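Local coordinates for regulatory protein SdiA (Escherichia coli, PDB 4LFU) that activates transcription, including that of the ftsQAZ cell-division gene cluster, and responds to N-acylhomoserine lactone autoinducers from other bacteria, at residues E25-I30 with D40-C45; Q90-W95 with E149-M154; R117-Y122 with L133-C138. All blocks are in the same frame, centred on the assembly; numbering follows the deposited sequence.

Interaction 1. Residues E25-I30 with D40-C45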
ATOM      1  N   GLU A  25     -19.036  15.998   5.077  1.00 40.34           N
ATOM      2  CA  GLU A  25     -18.265  16.450   6.242  1.00 39.82           C
ATOM      3  C   GLU A  25     -16.775  16.289   6.006  1.00 38.39           C
ATOM      4  O   GLU A  25     -15.975  17.099   6.484  1.00 38.43           O
ATOM      5  CB  GLU A  25     -18.625  15.650   7.496  1.00 40.00           C
ATOM      6  CG  GLU A  25     -19.949  15.969   8.185  1.00 41.57           C
ATOM      7  CD  GLU A  25     -20.179  15.024   9.380  1.00 42.28           C
ATOM      8  OE1 GLU A  25     -19.514  15.195  10.432  1.00 45.51           O
ATOM      9  OE2 GLU A  25     -20.992  14.090   9.257  1.00 44.71           O
ATOM     10  N   VAL A  26     -16.405  15.216   5.306  1.00 36.89           N
ATOM     11  CA  VAL A  26     -15.009  14.961   4.918  1.00 35.11           C
ATOM     12  C   VAL A  26     -14.546  16.026   3.909  1.00 34.14           C
ATOM     13  O   VAL A  26     -13.504  16.671   4.108  1.00 33.09           O
ATOM     14  CB  VAL A  26     -14.824  13.514   4.319  1.00 35.26           C
ATOM     15  CG1 VAL A  26     -13.422  13.300   3.873  1.00 34.25           C
ATOM     16  CG2 VAL A  26     -15.219  12.432   5.322  1.00 34.69           C
ATOM     17  N   TYR A  27     -15.338  16.224   2.849  1.00 33.09           N
ATOM     18  CA  TYR A  27     -15.014  17.210   1.812  1.00 33.01           C
ATOM     19  C   TYR A  27     -14.980  18.635   2.335  1.00 33.61           C
ATOM     20  O   TYR A  27     -14.068  19.390   2.013  1.00 33.53           O
ATOM     21  CB  TYR A  27     -15.938  17.092   0.609  1.00 31.94           C
ATOM     22  CG  TYR A  27     -15.863  15.749  -0.053  1.00 30.22           C
ATOM     23  CD1 TYR A  27     -14.637  15.182  -0.394  1.00 30.64           C
ATOM     24  CD2 TYR A  27     -17.011  15.050  -0.355  1.00 29.15           C
ATOM     25  CE1 TYR A  27     -14.570  13.927  -1.015  1.00 30.12           C
ATOM     26  CE2 TYR A  27     -16.958  13.808  -0.965  1.00 28.90           C
ATOM     27  CZ  TYR A  27     -15.737  13.252  -1.291  1.00 30.18           C
ATOM     28  OH  TYR A  27     -15.695  12.011  -1.908  1.00 31.88           O
ATOM     29  N   HIS A  28     -15.937  18.975   3.187  1.00 34.72           N
ATOM     30  CA  HIS A  28     -15.980  20.308   3.779  1.00 36.03           C
ATOM     31  C   HIS A  28     -14.748  20.607   4.634  1.00 35.47           C
ATOM     32  O   HIS A  28     -14.212  21.717   4.585  1.00 35.32           O
ATOM     33  CB  HIS A  28     -17.276  20.516   4.583  1.00 37.13           C
ATOM     34  CG  HIS A  28     -17.369  21.873   5.205  1.00 40.89           C
ATOM     35  ND1 HIS A  28     -17.112  22.097   6.544  1.00 44.93           N
ATOM     36  CD2 HIS A  28     -17.642  23.086   4.663  1.00 42.71           C
ATOM     37  CE1 HIS A  28     -17.238  23.390   6.800  1.00 45.91           C
ATOM     38  NE2 HIS A  28     -17.559  24.010   5.676  1.00 45.06           N
ATOM     39  N   GLU A  29     -14.299  19.617   5.410  1.00 35.18           N
ATOM     40  CA  GLU A  29     -13.099  19.743   6.236  1.00 34.80           C
ATOM     41  C   GLU A  29     -11.830  19.899   5.404  1.00 35.23           C
ATOM     42  O   GLU A  29     -10.943  20.663   5.780  1.00 35.28           O
ATOM     43  CB  GLU A  29     -12.974  18.556   7.204  1.00 35.02           C
ATOM     44  CG  GLU A  29     -11.855  18.671   8.269  1.00 35.59           C
ATOM     45  CD  GLU A  29     -11.954  19.940   9.125  1.00 37.83           C
ATOM     46  OE1 GLU A  29     -13.081  20.302   9.541  1.00 39.78           O
ATOM     47  OE2 GLU A  29     -10.905  20.581   9.384  1.00 38.57           O
ATOM     48  N   ILE A  30     -11.736  19.180   4.279  1.00 35.90           N
ATOM     49  CA  ILE A  30     -10.593  19.328   3.365  1.00 36.58           C
ATOM     50  C   ILE A  30     -10.573  20.724   2.752  1.00 36.88           C
ATOM     51  O   ILE A  30      -9.515  21.349   2.694  1.00 36.15           O
ATOM     52  CB  ILE A  30     -10.568  18.282   2.236  1.00 36.73           C
ATOM     53  CG1 ILE A  30     -10.216  16.898   2.797  1.00 37.56           C
ATOM     54  CG2 ILE A  30      -9.586  18.714   1.122  1.00 35.27           C
ATOM     55  CD1 ILE A  30     -10.640  15.754   1.871  1.00 38.20           C
ATOM     56  N   ASP A  40      -6.781  27.914  -2.744  1.00 33.19           N
ATOM     57  CA  ASP A  40      -8.095  28.238  -3.290  1.00 32.56           C
ATOM     58  C   ASP A  40      -8.881  26.974  -3.561  1.00 31.60           C
ATOM     59  O   ASP A  40     -10.088  26.909  -3.314  1.00 31.37           O
ATOM     60  CB  ASP A  40      -7.938  29.033  -4.590  1.00 32.98           C
ATOM     61  CG  ASP A  40      -7.312  30.385  -4.361  1.00 34.62           C
ATOM     62  OD1 ASP A  40      -7.662  31.050  -3.365  1.00 36.59           O
ATOM     63  OD2 ASP A  40      -6.458  30.786  -5.161  1.00 37.34           O
ATOM     64  N   TYR A  41      -8.194  25.960  -4.066  1.00 30.13           N
ATOM     65  CA  TYR A  41      -8.875  24.760  -4.485  1.00 29.77           C
ATOM     66  C   TYR A  41      -8.228  23.491  -3.948  1.00 28.87           C
ATOM     67  O   TYR A  41      -7.061  23.477  -3.618  1.00 28.25           O
ATOM     68  CB  TYR A  41      -8.931  24.697  -6.006  1.00 30.45           C
ATOM     69  CG  TYR A  41      -9.588  25.884  -6.690  1.00 31.39           C
ATOM     70  CD1 TYR A  41     -10.970  26.024  -6.712  1.00 32.94           C
ATOM     71  CD2 TYR A  41      -8.822  26.842  -7.347  1.00 31.77           C
ATOM     72  CE1 TYR A  41     -11.583  27.103  -7.365  1.00 34.34           C
ATOM     73  CE2 TYR A  41      -9.424  27.937  -7.991  1.00 33.17           C
ATOM     74  CZ  TYR A  41     -10.794  28.045  -8.005  1.00 33.00           C
ATOM     75  OH  TYR A  41     -11.381  29.092  -8.648  1.00 34.52           O
ATOM     76  N   TYR A  42      -9.016  22.428  -3.884  1.00 28.98           N
ATOM     77  CA  TYR A  42      -8.520  21.080  -3.628  1.00 28.95           C
ATOM     78  C   TYR A  42      -9.172  20.165  -4.656  1.00 29.16           C
ATOM     79  O   TYR A  42     -10.197  20.514  -5.256  1.00 28.77           O
ATOM     80  CB  TYR A  42      -8.897  20.618  -2.216  1.00 28.93           C
ATOM     81  CG  TYR A  42     -10.367  20.242  -2.086  1.00 28.99           C
ATOM     82  CD1 TYR A  42     -11.323  21.221  -1.817  1.00 29.26           C
ATOM     83  CD2 TYR A  42     -10.800  18.910  -2.239  1.00 28.29           C
ATOM     84  CE1 TYR A  42     -12.652  20.915  -1.730  1.00 27.39           C
ATOM     85  CE2 TYR A  42     -12.152  18.580  -2.134  1.00 27.33           C
ATOM     86  CZ  TYR A  42     -13.065  19.601  -1.875  1.00 29.39           C
ATOM     87  OH  TYR A  42     -14.419  19.354  -1.766  1.00 30.92           O
ATOM     88  N   SER A  43      -8.550  19.015  -4.880  1.00 28.92           N
ATOM     89  CA  SER A  43      -9.174  17.920  -5.574  1.00 29.56           C
ATOM     90  C   SER A  43      -8.730  16.610  -4.911  1.00 29.43           C
ATOM     91  O   SER A  43      -7.582  16.455  -4.541  1.00 28.97           O
ATOM     92  CB  SER A  43      -8.840  17.944  -7.071  1.00 29.80           C
ATOM     93  OG  SER A  43      -7.474  17.677  -7.314  1.00 31.65           O
ATOM     94  N   LEU A  44      -9.657  15.675  -4.752  1.00 29.46           N
ATOM     95  CA  LEU A  44      -9.323  14.378  -4.201  1.00 29.77           C
ATOM     96  C   LEU A  44      -9.631  13.377  -5.312  1.00 29.26           C
ATOM     97  O   LEU A  44     -10.792  13.254  -5.705  1.00 28.96           O
ATOM     98  CB  LEU A  44     -10.168  14.125  -2.945  1.00 29.72           C
ATOM     99  CG  LEU A  44      -9.582  13.477  -1.675  1.00 32.67           C
ATOM    100  CD1 LEU A  44     -10.633  12.487  -1.034  1.00 31.41           C
ATOM    101  CD2 LEU A  44      -8.220  12.774  -1.856  1.00 29.84           C
ATOM    102  N   CYS A  45      -8.581  12.741  -5.856  1.00 29.24           N
ATOM    103  CA  CYS A  45      -8.662  11.752  -6.964  1.00 29.58           C
ATOM    104  C   CYS A  45      -8.132  10.399  -6.537  1.00 28.03           C
ATOM    105  O   CYS A  45      -7.094  10.308  -5.893  1.00 26.91           O
ATOM    106  CB  CYS A  45      -7.826  12.161  -8.179  1.00 29.54           C
ATOM    107  SG  CYS A  45      -8.227  13.761  -8.864  1.00 38.47           S
TER
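The carbonyl oxygen of Tyr42 is hydrogen-bonded to Thr61 OG1 on strand 57-61, while the Tyr42 side chain turns out of the sheet to meet Tyr27 and Ile30 on helix 25-30. Its CG stands between the backbone N and the carbonyl carbon (chi1 75°), and the Tyr42 and Ile30 side chains cross at about a right angle. Ile30 lays its CG2 branch over one face of the ring in a CH-pi contact, 4.0 Å from the centroid and displaced toward the root, with CG2 3.6 Å from Tyr42 CD2. Tyr42 OH comes to 3.6 Å from Tyr27 CB. Leu44 adds a second, looser group of contacts. Its CD1 meets the edge of the Tyr27 ring, 4.2 Å from CE1, and its CG faces Ile30 CD1 at 4.3 Å. Packing of buried aromatic and aliphatic side chains joins helix 23-36 to a face of the antiparallel sheet of the autoinducer-binding domain, the segment axes approaching to 9.9 Å at 139°. Tyr27 also stacks on Tyr60, Tyr42 packs on Phe135 of strand 130-137, and helix 147-167 reaches Ile30 through Ser161 and Leu44 through Leu162 and Leu165.

Interaction 2. Residues Q90-W95 with E149-M154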
ATOM      1  N   GLN A  90       8.634  11.021  -1.051  1.00 33.26           N
ATOM      2  CA  GLN A  90       8.016  10.828   0.270  1.00 32.48           C
ATOM      3  C   GLN A  90       6.499  11.008   0.236  1.00 31.09           C
ATOM      4  O   GLN A  90       5.918  11.541   1.180  1.00 30.29           O
ATOM      5  CB  GLN A  90       8.637  11.761   1.323  1.00 33.87           C
ATOM      6  CG  GLN A  90       9.633  11.079   2.288  1.00 38.42           C
ATOM      7  CD  GLN A  90      10.998  10.954   1.673  1.00 44.62           C
ATOM      8  OE1 GLN A  90      11.449  11.858   0.958  1.00 48.64           O
ATOM      9  NE2 GLN A  90      11.668   9.831   1.923  1.00 46.13           N
ATOM     10  N   GLY A  91       5.868  10.597  -0.860  1.00 29.45           N
ATOM     11  CA  GLY A  91       4.431  10.825  -1.031  1.00 29.26           C
ATOM     12  C   GLY A  91       4.028  12.260  -1.387  1.00 28.86           C
ATOM     13  O   GLY A  91       2.848  12.540  -1.590  1.00 28.57           O
ATOM     14  N   HIS A  92       5.021  13.138  -1.525  1.00 28.70           N
ATOM     15  CA  HIS A  92       4.831  14.573  -1.668  1.00 29.30           C
ATOM     16  C   HIS A  92       5.326  15.133  -3.010  1.00 29.20           C
ATOM     17  O   HIS A  92       6.321  14.680  -3.570  1.00 28.60           O
ATOM     18  CB  HIS A  92       5.533  15.281  -0.506  1.00 29.00           C
ATOM     19  CG  HIS A  92       5.205  16.736  -0.390  1.00 28.35           C
ATOM     20  ND1 HIS A  92       3.980  17.187   0.061  1.00 28.47           N
ATOM     21  CD2 HIS A  92       5.947  17.842  -0.647  1.00 27.29           C
ATOM     22  CE1 HIS A  92       3.983  18.510   0.082  1.00 27.82           C
ATOM     23  NE2 HIS A  92       5.163  18.932  -0.342  1.00 28.57           N
ATOM     24  N   LEU A  93       4.598  16.118  -3.520  1.00 30.53           N
ATOM     25  CA  LEU A  93       4.931  16.777  -4.781  1.00 31.17           C
ATOM     26  C   LEU A  93       4.521  18.260  -4.801  1.00 31.89           C
ATOM     27  O   LEU A  93       3.342  18.599  -4.905  1.00 31.87           O
ATOM     28  CB  LEU A  93       4.320  16.032  -5.973  1.00 31.28           C
ATOM     29  CG  LEU A  93       4.516  16.590  -7.395  1.00 31.23           C
ATOM     30  CD1 LEU A  93       6.005  16.680  -7.801  1.00 31.23           C
ATOM     31  CD2 LEU A  93       3.718  15.742  -8.384  1.00 31.16           C
ATOM     32  N   MET A  94       5.516  19.129  -4.673  1.00 32.60           N
ATOM     33  CA  MET A  94       5.329  20.564  -4.836  1.00 33.24           C
ATOM     34  C   MET A  94       5.354  20.809  -6.340  1.00 32.41           C
ATOM     35  O   MET A  94       6.277  20.344  -6.998  1.00 32.90           O
ATOM     36  CB  MET A  94       6.470  21.321  -4.129  1.00 34.12           C
ATOM     37  CG  MET A  94       6.353  22.853  -4.194  1.00 36.73           C
ATOM     38  SD  MET A  94       5.080  23.436  -3.081  1.00 41.28           S
ATOM     39  CE  MET A  94       4.288  24.670  -4.093  1.00 40.34           C
ATOM     40  N   TRP A  95       4.353  21.496  -6.895  1.00 31.60           N
ATOM     41  CA  TRP A  95       4.319  21.723  -8.369  1.00 31.62           C
ATOM     42  C   TRP A  95       5.411  22.687  -8.824  1.00 31.74           C
ATOM     43  O   TRP A  95       5.704  23.677  -8.150  1.00 31.87           O
ATOM     44  CB  TRP A  95       2.959  22.213  -8.896  1.00 29.91           C
ATOM     45  CG  TRP A  95       1.782  21.354  -8.522  1.00 29.56           C
ATOM     46  CD1 TRP A  95       1.809  20.124  -7.894  1.00 27.77           C
ATOM     47  CD2 TRP A  95       0.397  21.649  -8.761  1.00 26.87           C
ATOM     48  NE1 TRP A  95       0.528  19.667  -7.715  1.00 27.62           N
ATOM     49  CE2 TRP A  95      -0.356  20.576  -8.235  1.00 26.89           C
ATOM     50  CE3 TRP A  95      -0.277  22.729  -9.347  1.00 28.56           C
ATOM     51  CZ2 TRP A  95      -1.750  20.537  -8.296  1.00 27.41           C
ATOM     52  CZ3 TRP A  95      -1.672  22.705  -9.389  1.00 28.73           C
ATOM     53  CH2 TRP A  95      -2.390  21.605  -8.873  1.00 28.61           C
ATOM     54  N   GLU A 149       6.304  21.214   7.724  1.00 44.04           N
ATOM     55  CA  GLU A 149       4.967  21.372   8.258  1.00 42.78           C
ATOM     56  C   GLU A 149       3.903  21.014   7.216  1.00 41.41           C
ATOM     57  O   GLU A 149       3.031  20.179   7.484  1.00 41.47           O
ATOM     58  CB  GLU A 149       4.771  22.795   8.771  1.00 42.91           C
ATOM     59  CG  GLU A 149       3.545  22.975   9.650  1.00 46.15           C
ATOM     60  CD  GLU A 149       3.181  24.438   9.867  1.00 50.42           C
ATOM     61  OE1 GLU A 149       1.990  24.786   9.688  1.00 52.89           O
ATOM     62  OE2 GLU A 149       4.078  25.249  10.210  1.00 52.73           O
ATOM     63  N   LEU A 150       3.975  21.641   6.039  1.00 39.49           N
ATOM     64  CA  LEU A 150       3.045  21.366   4.924  1.00 38.41           C
ATOM     65  C   LEU A 150       3.017  19.881   4.520  1.00 37.25           C
ATOM     66  O   LEU A 150       1.961  19.328   4.262  1.00 37.16           O
ATOM     67  CB  LEU A 150       3.359  22.253   3.697  1.00 38.27           C
ATOM     68  CG  LEU A 150       2.547  22.036   2.406  1.00 38.46           C
ATOM     69  CD1 LEU A 150       1.111  22.451   2.619  1.00 36.72           C
ATOM     70  CD2 LEU A 150       3.141  22.787   1.210  1.00 37.55           C
ATOM     71  N   GLN A 151       4.184  19.252   4.482  1.00 36.89           N
ATOM     72  CA  GLN A 151       4.298  17.840   4.142  1.00 36.71           C
ATOM     73  C   GLN A 151       3.588  16.932   5.135  1.00 35.98           C
ATOM     74  O   GLN A 151       2.818  16.056   4.732  1.00 35.15           O
ATOM     75  CB  GLN A 151       5.758  17.443   4.041  1.00 36.96           C
ATOM     76  CG  GLN A 151       6.385  17.918   2.766  1.00 39.11           C
ATOM     77  CD  GLN A 151       7.732  17.312   2.538  1.00 42.64           C
ATOM     78  OE1 GLN A 151       8.741  18.027   2.512  1.00 45.36           O
ATOM     79  NE2 GLN A 151       7.772  15.981   2.378  1.00 41.18           N
ATOM     80  N   LEU A 152       3.839  17.173   6.422  1.00 35.21           N
ATOM     81  CA  LEU A 152       3.296  16.357   7.495  1.00 35.22           C
ATOM     82  C   LEU A 152       1.784  16.552   7.650  1.00 35.06           C
ATOM     83  O   LEU A 152       1.052  15.584   7.940  1.00 34.46           O
ATOM     84  CB  LEU A 152       4.025  16.643   8.814  1.00 35.71           C
ATOM     85  CG  LEU A 152       5.423  16.030   9.011  1.00 36.57           C
ATOM     86  CD1 LEU A 152       6.111  16.700  10.193  1.00 36.25           C
ATOM     87  CD2 LEU A 152       5.354  14.536   9.237  1.00 36.55           C
ATOM     88  N   LYS A 153       1.322  17.786   7.416  1.00 34.37           N
ATOM     89  CA  LYS A 153      -0.101  18.105   7.477  1.00 34.15           C
ATOM     90  C   LYS A 153      -0.879  17.459   6.359  1.00 33.99           C
ATOM     91  O   LYS A 153      -1.950  16.916   6.583  1.00 34.46           O
ATOM     92  CB  LYS A 153      -0.335  19.615   7.492  1.00 34.42           C
ATOM     93  CG  LYS A 153      -0.057  20.228   8.850  1.00 34.64           C
ATOM     94  CD  LYS A 153      -0.421  21.689   8.886  1.00 35.35           C
ATOM     95  CE  LYS A 153      -0.148  22.276  10.269  1.00 35.48           C
ATOM     96  NZ  LYS A 153      -0.760  23.629  10.362  1.00 37.67           N
ATOM     97  N   MET A 154      -0.336  17.494   5.151  1.00 33.70           N
ATOM     98  CA  MET A 154      -1.009  16.876   4.026  1.00 34.27           C
ATOM     99  C   MET A 154      -0.896  15.352   4.084  1.00 33.27           C
ATOM    100  O   MET A 154      -1.726  14.643   3.512  1.00 32.97           O
ATOM    101  CB  MET A 154      -0.467  17.416   2.709  1.00 33.82           C
ATOM    102  CG  MET A 154      -0.888  18.876   2.383  1.00 34.67           C
ATOM    103  SD  MET A 154      -0.250  19.225   0.733  1.00 38.59           S
ATOM    104  CE  MET A 154      -1.556  18.419  -0.230  1.00 33.47           C
TER
HETATM  105  O   HOH W   1       5.659  13.763   2.653  1.00 31.37           O
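With His92 CG anti to its backbone N (chi1 -169°) and Gln151 CG anti to its carbonyl carbon (chi1 -76°), the imidazole and the glutamine chain meet one over the other. Gln151 CG sits above the centre of the His92 ring, 3.4 Å from the centroid, a close CH-pi contact. The chain is extended beyond CG and carries the amide over the CD2-CG side. Ring and amide planes differ by only 15° and are stacked, with Gln151 NE2 3.7 Å from His92 CB. That same NE2 donates to a water at 3.1 Å, which in turn donates to Gln90 O at 2.7 Å, bridging the helix and the loop that leads into strand 92-94. In the alpha/beta autoinducer-binding domain, this is where helix 147-167 packs across edge strand 92-94 of the antiparallel sheet. At the imidazole's edge, Met154 SD lies near the ring plane, 4.3 Å from His92 CE1. Leu150 CG comes to 4.5 Å from His92 CE1. His92 ND1 is hydrogen-bonded to Gln121 OE1 on the adjoining strand, which would hold the ring in this rotation. The second subunit comes close too: its Arg10 packs on Gln151 and its Arg159 on Gln90.

Interaction 3. Residues R117-Y122 with L133-C138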
ATOM      1  N   ARG A 117      -0.002  28.072  -8.672  1.00 30.28           N
ATOM      2  CA  ARG A 117       0.754  27.304  -7.678  1.00 30.65           C
ATOM      3  C   ARG A 117      -0.112  26.178  -7.102  1.00 30.10           C
ATOM      4  O   ARG A 117      -1.346  26.287  -7.052  1.00 29.28           O
ATOM      5  CB  ARG A 117       1.241  28.217  -6.521  1.00 30.85           C
ATOM      6  CG  ARG A 117       2.178  29.403  -6.894  1.00 33.27           C
ATOM      7  CD  ARG A 117       3.618  28.975  -7.230  1.00 37.63           C
ATOM      8  NE  ARG A 117       4.490  30.126  -7.503  1.00 41.29           N
ATOM      9  CZ  ARG A 117       4.712  30.681  -8.703  1.00 43.37           C
ATOM     10  NH1 ARG A 117       4.124  30.222  -9.804  1.00 43.89           N
ATOM     11  NH2 ARG A 117       5.525  31.728  -8.807  1.00 42.64           N
ATOM     12  N   GLY A 118       0.541  25.097  -6.681  1.00 29.90           N
ATOM     13  CA  GLY A 118      -0.149  24.012  -5.990  1.00 28.50           C
ATOM     14  C   GLY A 118       0.786  22.951  -5.458  1.00 27.90           C
ATOM     15  O   GLY A 118       1.989  23.040  -5.604  1.00 27.30           O
ATOM     16  N   VAL A 119       0.207  21.925  -4.862  1.00 27.31           N
ATOM     17  CA  VAL A 119       0.959  20.882  -4.206  1.00 27.49           C
ATOM     18  C   VAL A 119       0.112  19.594  -4.219  1.00 27.15           C
ATOM     19  O   VAL A 119      -1.109  19.656  -4.148  1.00 27.90           O
ATOM     20  CB  VAL A 119       1.319  21.341  -2.770  1.00 27.19           C
ATOM     21  CG1 VAL A 119       0.060  21.617  -1.949  1.00 27.23           C
ATOM     22  CG2 VAL A 119       2.245  20.338  -2.074  1.00 27.08           C
ATOM     23  N   THR A 120       0.738  18.437  -4.330  1.00 26.61           N
ATOM     24  CA  THR A 120      -0.027  17.186  -4.232  1.00 27.10           C
ATOM     25  C   THR A 120       0.584  16.239  -3.189  1.00 27.23           C
ATOM     26  O   THR A 120       1.804  16.127  -3.067  1.00 27.04           O
ATOM     27  CB  THR A 120      -0.173  16.498  -5.612  1.00 26.71           C
ATOM     28  OG1 THR A 120      -0.640  17.466  -6.550  1.00 27.88           O
ATOM     29  CG2 THR A 120      -1.173  15.327  -5.578  1.00 25.58           C
ATOM     30  N   GLN A 121      -0.277  15.596  -2.414  1.00 27.50           N
ATOM     31  CA  GLN A 121       0.150  14.525  -1.531  1.00 27.73           C
ATOM     32  C   GLN A 121      -0.546  13.234  -1.958  1.00 27.69           C
ATOM     33  O   GLN A 121      -1.709  13.254  -2.294  1.00 26.67           O
ATOM     34  CB  GLN A 121      -0.186  14.840  -0.080  1.00 27.76           C
ATOM     35  CG  GLN A 121       0.381  13.813   0.890  1.00 28.25           C
ATOM     36  CD  GLN A 121       1.805  14.104   1.297  1.00 29.76           C
ATOM     37  OE1 GLN A 121       2.284  15.236   1.198  1.00 30.26           O
ATOM     38  NE2 GLN A 121       2.493  13.077   1.774  1.00 30.52           N
ATOM     39  N   TYR A 122       0.169  12.112  -1.939  1.00 28.72           N
ATOM     40  CA  TYR A 122      -0.476  10.841  -2.252  1.00 29.69           C
ATOM     41  C   TYR A 122      -0.235   9.688  -1.263  1.00 30.22           C
ATOM     42  O   TYR A 122       0.748   9.691  -0.492  1.00 30.09           O
ATOM     43  CB  TYR A 122      -0.203  10.416  -3.698  1.00 30.41           C
ATOM     44  CG  TYR A 122       0.840   9.353  -3.872  1.00 30.96           C
ATOM     45  CD1 TYR A 122       0.487   8.017  -4.134  1.00 32.50           C
ATOM     46  CD2 TYR A 122       2.175   9.681  -3.816  1.00 31.44           C
ATOM     47  CE1 TYR A 122       1.479   7.027  -4.282  1.00 31.57           C
ATOM     48  CE2 TYR A 122       3.150   8.733  -3.958  1.00 31.79           C
ATOM     49  CZ  TYR A 122       2.809   7.416  -4.194  1.00 32.25           C
ATOM     50  OH  TYR A 122       3.846   6.527  -4.362  1.00 33.96           O
ATOM     51  N   LEU A 133      -4.280  13.912  -3.042  1.00 25.03           N
ATOM     52  CA  LEU A 133      -4.882  15.155  -2.573  1.00 25.49           C
ATOM     53  C   LEU A 133      -4.069  16.351  -3.083  1.00 25.56           C
ATOM     54  O   LEU A 133      -2.902  16.488  -2.756  1.00 25.94           O
ATOM     55  CB  LEU A 133      -4.962  15.172  -1.041  1.00 25.68           C
ATOM     56  CG  LEU A 133      -5.497  16.472  -0.406  1.00 26.32           C
ATOM     57  CD1 LEU A 133      -6.960  16.721  -0.755  1.00 24.64           C
ATOM     58  CD2 LEU A 133      -5.284  16.406   1.093  1.00 26.74           C
ATOM     59  N   SER A 134      -4.696  17.202  -3.883  1.00 25.73           N
ATOM     60  CA  SER A 134      -4.048  18.389  -4.447  1.00 25.90           C
ATOM     61  C   SER A 134      -4.645  19.633  -3.858  1.00 25.91           C
ATOM     62  O   SER A 134      -5.843  19.698  -3.670  1.00 25.55           O
ATOM     63  CB  SER A 134      -4.278  18.447  -5.935  1.00 25.03           C
ATOM     64  OG  SER A 134      -3.440  17.543  -6.601  1.00 27.27           O
ATOM     65  N   PHE A 135      -3.800  20.605  -3.539  1.00 27.34           N
ATOM     66  CA  PHE A 135      -4.246  21.976  -3.248  1.00 28.44           C
ATOM     67  C   PHE A 135      -3.701  22.899  -4.329  1.00 29.19           C
ATOM     68  O   PHE A 135      -2.586  22.715  -4.799  1.00 28.90           O
ATOM     69  CB  PHE A 135      -3.720  22.468  -1.896  1.00 28.85           C
ATOM     70  CG  PHE A 135      -4.303  21.754  -0.690  1.00 30.05           C
ATOM     71  CD1 PHE A 135      -5.581  21.200  -0.721  1.00 30.46           C
ATOM     72  CD2 PHE A 135      -3.572  21.671   0.492  1.00 29.94           C
ATOM     73  CE1 PHE A 135      -6.110  20.555   0.388  1.00 29.72           C
ATOM     74  CE2 PHE A 135      -4.113  21.046   1.617  1.00 29.36           C
ATOM     75  CZ  PHE A 135      -5.383  20.487   1.554  1.00 29.97           C
ATOM     76  N   SER A 136      -4.481  23.891  -4.734  1.00 30.32           N
ATOM     77  CA  SER A 136      -3.992  24.847  -5.729  1.00 31.53           C
ATOM     78  C   SER A 136      -4.417  26.273  -5.423  1.00 32.35           C
ATOM     79  O   SER A 136      -5.342  26.504  -4.686  1.00 32.33           O
ATOM     80  CB  SER A 136      -4.393  24.447  -7.155  1.00 30.67           C
ATOM     81  OG  SER A 136      -5.791  24.474  -7.309  1.00 30.62           O
ATOM     82  N   ARG A 137      -3.721  27.213  -6.027  1.00 34.40           N
ATOM     83  CA  ARG A 137      -3.852  28.612  -5.714  1.00 36.52           C
ATOM     84  C   ARG A 137      -3.687  29.432  -6.996  1.00 37.95           C
ATOM     85  O   ARG A 137      -2.845  29.113  -7.870  1.00 36.65           O
ATOM     86  CB  ARG A 137      -2.765  28.975  -4.704  1.00 36.39           C
ATOM     87  CG  ARG A 137      -2.960  30.282  -4.027  1.00 38.24           C
ATOM     88  CD  ARG A 137      -2.174  30.342  -2.738  1.00 40.70           C
ATOM     89  NE  ARG A 137      -0.768  30.024  -2.910  1.00 41.22           N
ATOM     90  CZ  ARG A 137      -0.024  29.423  -1.984  1.00 43.22           C
ATOM     91  NH1 ARG A 137       1.258  29.173  -2.228  1.00 43.54           N
ATOM     92  NH2 ARG A 137      -0.556  29.059  -0.816  1.00 42.82           N
ATOM     93  N   CYS A 138      -4.483  30.494  -7.085  1.00 40.37           N
ATOM     94  CA  CYS A 138      -4.427  31.423  -8.210  1.00 43.66           C
ATOM     95  C   CYS A 138      -3.377  32.507  -8.037  1.00 45.81           C
ATOM     96  O   CYS A 138      -3.150  33.289  -8.954  1.00 46.93           O
ATOM     97  CB  CYS A 138      -5.798  32.059  -8.448  1.00 43.48           C
ATOM     98  SG  CYS A 138      -7.080  30.850  -8.873  1.00 44.19           S
TER
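Gln121 and Leu133 hold each other by two backbone hydrogen bonds: Gln121 N to Leu133 O and Leu133 N to Gln121 O are both 2.8 Å and nearly straight (about 170°). Val119 pairs likewise with Phe135, and Arg117 with Arg137, where Arg137 N reaches Arg117 O at 2.7 Å through a more bent hydrogen bond (N-H...O 144°). Between these lie the non-hydrogen-bonded pairs. In one of them Thr120 OG1 and Ser134 OG form a hydrogen bond of 2.8 Å; both hydroxyls are anti to their own carbonyl carbons, which turns them toward each other, and Thr120 OG1 is also hydrogen-bonded to Trp95 NE1. In the other, Gly118 CA comes to 3.9 Å from Ser136 CA and to 3.0 Å from Phe135 O, which leaves no room for a CB: it would run into Phe135 O. Ser136 OG on this face is hydrogen-bonded to Tyr63 OH. On the other face, Val119 and Phe135 run side by side, with Val119 CG1 3.9 Å from Phe135 CB. There Phe135 and Leu133 pack on Ile30 of helix 23-36, and Val119 and Gln121 on Met154 of helix 147-167. A tetraethylene glycol, probably from the crystallisation liquor, lies near Ser134 and may mark a pocket on the Thr120 and Ser134 face. The two strands form an antiparallel beta hairpin within the sheet of a GAF-like autoinducer-binding domain.

From the N terminus, interaction 1 comes first: helix 23-36 turns back through a short link to strand 41-47, closing a small local loop. Interaction 2 opens later, at 90-95, and closes a long loop only when helix 147-167 arrives. Interaction 3, nested inside it, closes the short hairpin turn between strands 117-124 and 130-137, and no loops cross. All three share one sheet. Strand 92-94 pairs with 117-124 through Leu93 O and Thr120 N, 2.7 Å apart, and strand 130-137 lies beside 41-47, where Asp40 OD2 reaches Cys138 N. Interaction 3 therefore joins the other two, while helices 23-36 and 147-167 pack against the sheet.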